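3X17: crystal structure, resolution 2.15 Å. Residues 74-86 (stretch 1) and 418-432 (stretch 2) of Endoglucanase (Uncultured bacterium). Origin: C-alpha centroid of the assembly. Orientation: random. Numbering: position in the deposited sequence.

Stretch 1, residues 74-86: EDRLVSGDTLYRA
Stretch 2 418-432: EQSGYGVPILAGSFH

Residues 74-86 and 418-432 of the endoglucanase, more than 330 positions apart in the chain, bury 594 Å² between them. Stretch 1 makes a type I turn from Asp75 to Val78 and runs on into a strand through Leu83 to Ala86; stretch 2 leaves a helix at Gln419 and forms a type I turn from Ser420 to Gly423 and a type II turn from Leu427 to Ser430. The backbones approach at Asp75-Gly421 (CA-CA 4.9 Å) and Val78-Ala428 (4.6 Å).

Val78 (phi/psi -137/-78, chi1 t) covers the most surface. Its CG1 lies 3.5 Å from Ile426 O and 3.9 Å from Phe431 CZ, at the edge of that ring, while CG2 sits 4.1 Å from Leu427 CD2 and 3.7 Å from Ser420 OG. Leu77 (m, t) extends this apolar patch, its CB 4.0 Å from Leu427 CD2, and its carbonyl O accepts a hydrogen bond from Ala428 N (3.1 Å, 150°), pinning the second turn.

Tyr422 (chi1 m, chi2 -82°) leaves its backbone sideways, but the ring reaches stretch 1. Its OH donates to Asp81 OD2 at 2.5 Å, the carboxylate lying near the ring plane, while Leu83 (m, t) places CD1 over one face and CD2 3.9 Å from Tyr422 CZ.

Gly421 fits where a side chain could not: an ideal CB would stand 2.5 Å from Leu83 CD1 and 3.0 Å from Asp75 CG. Its N instead donates to Asp75 OD1 (2.8 Å, 166°). Asp75 (chi1 t) uses OD2 to accept from Ser79 N (2.8 Å) and Ser79 OG (2.5 Å), bracing its own loop. Water 1 links the stretches, donating to Asp75 OD2 (2.7 Å) and Ser420 OG (2.9 Å) and accepting from Tyr422 N (2.8 Å).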

# COMPACT_ATOMS: atom_id res chain seq x y z
N GLU A 74 24.20 -7.67 15.59
CA GLU A 74 23.15 -7.29 16.53
C GLU A 74 22.29 -6.15 15.97
O GLU A 74 22.78 -5.04 15.74
CB GLU A 74 23.75 -6.89 17.87
CG GLU A 74 22.87 -7.26 19.06
CD GLU A 74 23.31 -6.61 20.36
OE1 GLU A 74 24.47 -6.83 20.77
OE2 GLU A 74 22.49 -5.88 20.97
N ASP A 75 21.03 -6.42 15.74
CA ASP A 75 20.12 -5.45 15.15
C ASP A 75 19.74 -4.38 16.15
O ASP A 75 18.61 -4.26 16.53
CB ASP A 75 18.89 -6.15 14.65
CG ASP A 75 17.94 -5.23 13.96
OD1 ASP A 75 18.40 -4.25 13.40
OD2 ASP A 75 16.75 -5.48 14.00
N ARG A 76 20.72 -3.58 16.52
CA ARG A 76 20.70 -2.80 17.76
C ARG A 76 19.70 -1.63 17.69
O ARG A 76 19.19 -1.16 18.71
CB ARG A 76 22.09 -2.26 18.04
CG ARG A 76 22.46 -2.10 19.49
CD ARG A 76 23.90 -1.58 19.61
NE ARG A 76 24.14 -0.44 18.73
CZ ARG A 76 24.79 -0.50 17.57
NH1 ARG A 76 25.31 -1.65 17.15
NH2 ARG A 76 24.93 0.60 16.83
N LEU A 77 19.42 -1.18 16.47
CA LEU A 77 18.61 0.02 16.28
C LEU A 77 17.14 -0.28 16.01
O LEU A 77 16.34 0.63 15.84
CB LEU A 77 19.20 0.86 15.16
CG LEU A 77 20.52 1.53 15.56
CD1 LEU A 77 20.89 2.58 14.52
CD2 LEU A 77 20.40 2.18 16.97
N VAL A 78 16.81 -1.55 15.94
CA VAL A 78 15.47 -1.95 15.56
C VAL A 78 14.88 -3.07 16.37
O VAL A 78 14.08 -2.82 17.20
CB VAL A 78 15.38 -2.36 14.06
CG1 VAL A 78 13.97 -2.44 13.61
CG2 VAL A 78 16.11 -1.42 13.21
N SER A 79 15.27 -4.30 16.12
CA SER A 79 14.68 -5.43 16.83
C SER A 79 15.41 -5.74 18.13
O SER A 79 14.83 -6.31 19.04
CB SER A 79 14.64 -6.69 15.96
OG SER A 79 15.94 -7.18 15.68
N GLY A 80 16.71 -5.48 18.18
CA GLY A 80 17.54 -6.01 19.27
C GLY A 80 18.09 -7.41 19.03
O GLY A 80 18.88 -7.90 19.83
N ASP A 81 17.67 -8.08 17.96
CA ASP A 81 18.06 -9.48 17.76
C ASP A 81 19.53 -9.66 17.39
O ASP A 81 20.18 -8.76 16.86
CB ASP A 81 17.19 -10.20 16.73
CG ASP A 81 15.72 -10.26 17.13
OD1 ASP A 81 15.40 -9.88 18.28
OD2 ASP A 81 14.91 -10.69 16.28
N THR A 82 20.03 -10.87 17.63
CA THR A 82 21.26 -11.32 17.04
C THR A 82 20.95 -12.10 15.78
O THR A 82 20.24 -13.12 15.83
CB THR A 82 22.03 -12.22 18.04
OG1 THR A 82 22.41 -11.43 19.16
CG2 THR A 82 23.30 -12.78 17.38
N LEU A 83 21.44 -11.59 14.64
CA LEU A 83 21.20 -12.21 13.34
C LEU A 83 22.46 -12.81 12.72
O LEU A 83 23.54 -12.20 12.74
CB LEU A 83 20.56 -11.21 12.36
CG LEU A 83 19.42 -10.36 12.96
CD1 LEU A 83 18.85 -9.39 11.93
CD2 LEU A 83 18.32 -11.31 13.49
N TYR A 84 22.29 -13.95 12.07
CA TYR A 84 23.18 -14.39 11.01
C TYR A 84 22.39 -14.41 9.71
O TYR A 84 21.17 -14.50 9.74
CB TYR A 84 23.72 -15.78 11.32
CG TYR A 84 24.48 -15.85 12.64
CD1 TYR A 84 23.80 -15.86 13.86
CD2 TYR A 84 25.87 -15.91 12.66
CE1 TYR A 84 24.50 -15.93 15.07
CE2 TYR A 84 26.57 -16.01 13.88
CZ TYR A 84 25.88 -16.00 15.07
OH TYR A 84 26.57 -16.02 16.27
N ARG A 85 23.08 -14.36 8.58
CA ARG A 85 22.41 -14.36 7.29
C ARG A 85 23.14 -15.09 6.19
O ARG A 85 24.38 -15.18 6.20
CB ARG A 85 22.06 -12.93 6.85
CG ARG A 85 23.23 -12.09 6.40
CD ARG A 85 22.74 -10.80 5.75
NE ARG A 85 21.79 -10.10 6.62
CZ ARG A 85 20.48 -9.96 6.38
NH1 ARG A 85 19.93 -10.42 5.24
NH2 ARG A 85 19.73 -9.35 7.28
N ALA A 86 22.37 -15.67 5.27
CA ALA A 86 22.90 -16.23 4.04
C ALA A 86 22.23 -15.59 2.83
O ALA A 86 21.12 -15.03 2.91
CB ALA A 86 22.69 -17.73 4.00
N GLU A 418 20.10 0.11 5.74
CA GLU A 418 21.39 -0.45 6.09
C GLU A 418 21.56 -0.55 7.60
O GLU A 418 22.29 -1.39 8.08
CB GLU A 418 22.53 0.38 5.50
CG GLU A 418 22.61 0.31 3.98
CD GLU A 418 24.00 0.62 3.47
OE1 GLU A 418 24.50 1.75 3.72
OE2 GLU A 418 24.59 -0.27 2.83
N GLN A 419 20.82 0.28 8.34
CA GLN A 419 20.85 0.22 9.80
C GLN A 419 19.96 -0.88 10.38
O GLN A 419 19.79 -0.95 11.59
CB GLN A 419 20.47 1.57 10.40
CG GLN A 419 21.49 2.64 10.12
CD GLN A 419 20.96 4.06 10.35
OE1 GLN A 419 21.75 4.96 10.64
NE2 GLN A 419 19.66 4.27 10.17
N SER A 420 19.39 -1.74 9.55
CA SER A 420 18.25 -2.54 9.98
C SER A 420 18.42 -4.00 9.64
O SER A 420 18.36 -4.40 8.48
CB SER A 420 16.95 -2.01 9.35
OG SER A 420 15.84 -2.78 9.78
N GLY A 421 18.56 -4.82 10.67
CA GLY A 421 18.91 -6.21 10.44
C GLY A 421 17.90 -6.91 9.55
O GLY A 421 18.27 -7.68 8.69
N TYR A 422 16.61 -6.61 9.73
CA TYR A 422 15.59 -7.30 8.93
C TYR A 422 15.27 -6.66 7.58
O TYR A 422 14.35 -7.12 6.89
CB TYR A 422 14.31 -7.48 9.73
CG TYR A 422 14.42 -8.49 10.83
CD1 TYR A 422 14.28 -9.86 10.55
CD2 TYR A 422 14.68 -8.10 12.13
CE1 TYR A 422 14.35 -10.80 11.54
CE2 TYR A 422 14.78 -9.04 13.14
CZ TYR A 422 14.63 -10.39 12.85
OH TYR A 422 14.61 -11.32 13.87
N GLY A 423 15.93 -5.55 7.25
CA GLY A 423 15.61 -4.86 6.00
C GLY A 423 14.63 -3.70 6.11
O GLY A 423 14.71 -2.76 5.34
N VAL A 424 13.74 -3.74 7.10
CA VAL A 424 12.65 -2.75 7.18
C VAL A 424 13.22 -1.39 7.53
O VAL A 424 13.99 -1.28 8.48
CB VAL A 424 11.55 -3.16 8.21
CG1 VAL A 424 12.14 -3.39 9.60
CG2 VAL A 424 10.46 -2.08 8.28
N PRO A 425 12.97 -0.39 6.69
CA PRO A 425 13.62 0.92 6.83
C PRO A 425 12.96 1.79 7.89
O PRO A 425 12.72 2.98 7.66
CB PRO A 425 13.50 1.55 5.43
CG PRO A 425 12.40 0.79 4.76
CD PRO A 425 12.04 -0.42 5.55
N ILE A 426 12.79 1.22 9.07
CA ILE A 426 12.09 1.90 10.14
C ILE A 426 12.79 1.58 11.46
O ILE A 426 13.03 0.42 11.77
CB ILE A 426 10.61 1.45 10.22
CG1 ILE A 426 9.92 1.69 8.86
CG2 ILE A 426 9.89 2.22 11.31
CD1 ILE A 426 8.55 1.02 8.70
N LEU A 427 13.18 2.61 12.20
CA LEU A 427 13.89 2.37 13.46
C LEU A 427 12.92 2.26 14.64
O LEU A 427 11.81 2.84 14.62
CB LEU A 427 14.91 3.48 13.73
CG LEU A 427 15.97 3.76 12.65
CD1 LEU A 427 16.83 4.93 13.07
CD2 LEU A 427 16.83 2.51 12.43
N ALA A 428 13.34 1.52 15.65
CA ALA A 428 12.67 1.48 16.94
C ALA A 428 12.31 2.87 17.45
O ALA A 428 13.12 3.80 17.38
CB ALA A 428 13.53 0.73 17.98
N GLY A 429 11.10 3.02 17.98
CA GLY A 429 10.59 4.33 18.35
C GLY A 429 9.82 4.97 17.21
O GLY A 429 9.10 5.96 17.42
N SER A 430 9.94 4.44 16.00
CA SER A 430 9.24 5.07 14.88
C SER A 430 8.22 4.18 14.19
O SER A 430 7.80 4.48 13.07
CB SER A 430 10.23 5.64 13.84
OG SER A 430 10.79 6.86 14.30
N PHE A 431 7.86 3.06 14.82
CA PHE A 431 6.81 2.19 14.27
C PHE A 431 5.43 2.75 14.56
O PHE A 431 4.99 2.76 15.70
CB PHE A 431 6.94 0.77 14.81
CG PHE A 431 8.08 -0.00 14.22
CD1 PHE A 431 9.39 0.22 14.65
CD2 PHE A 431 7.88 -0.83 13.13
CE1 PHE A 431 10.47 -0.44 14.06
CE2 PHE A 431 8.95 -1.54 12.55
CZ PHE A 431 10.24 -1.36 13.02
N HIS A 432 4.76 3.24 13.53
CA HIS A 432 3.43 3.81 13.68
C HIS A 432 2.38 2.91 13.04
O HIS A 432 2.69 1.95 12.32
CB HIS A 432 3.36 5.21 13.04
CG HIS A 432 4.45 6.14 13.49
ND1 HIS A 432 5.38 6.68 12.62
CD2 HIS A 432 4.79 6.57 14.72
CE1 HIS A 432 6.23 7.43 13.30
NE2 HIS A 432 5.90 7.37 14.58
O HOH W 1 15.55 -4.96 11.66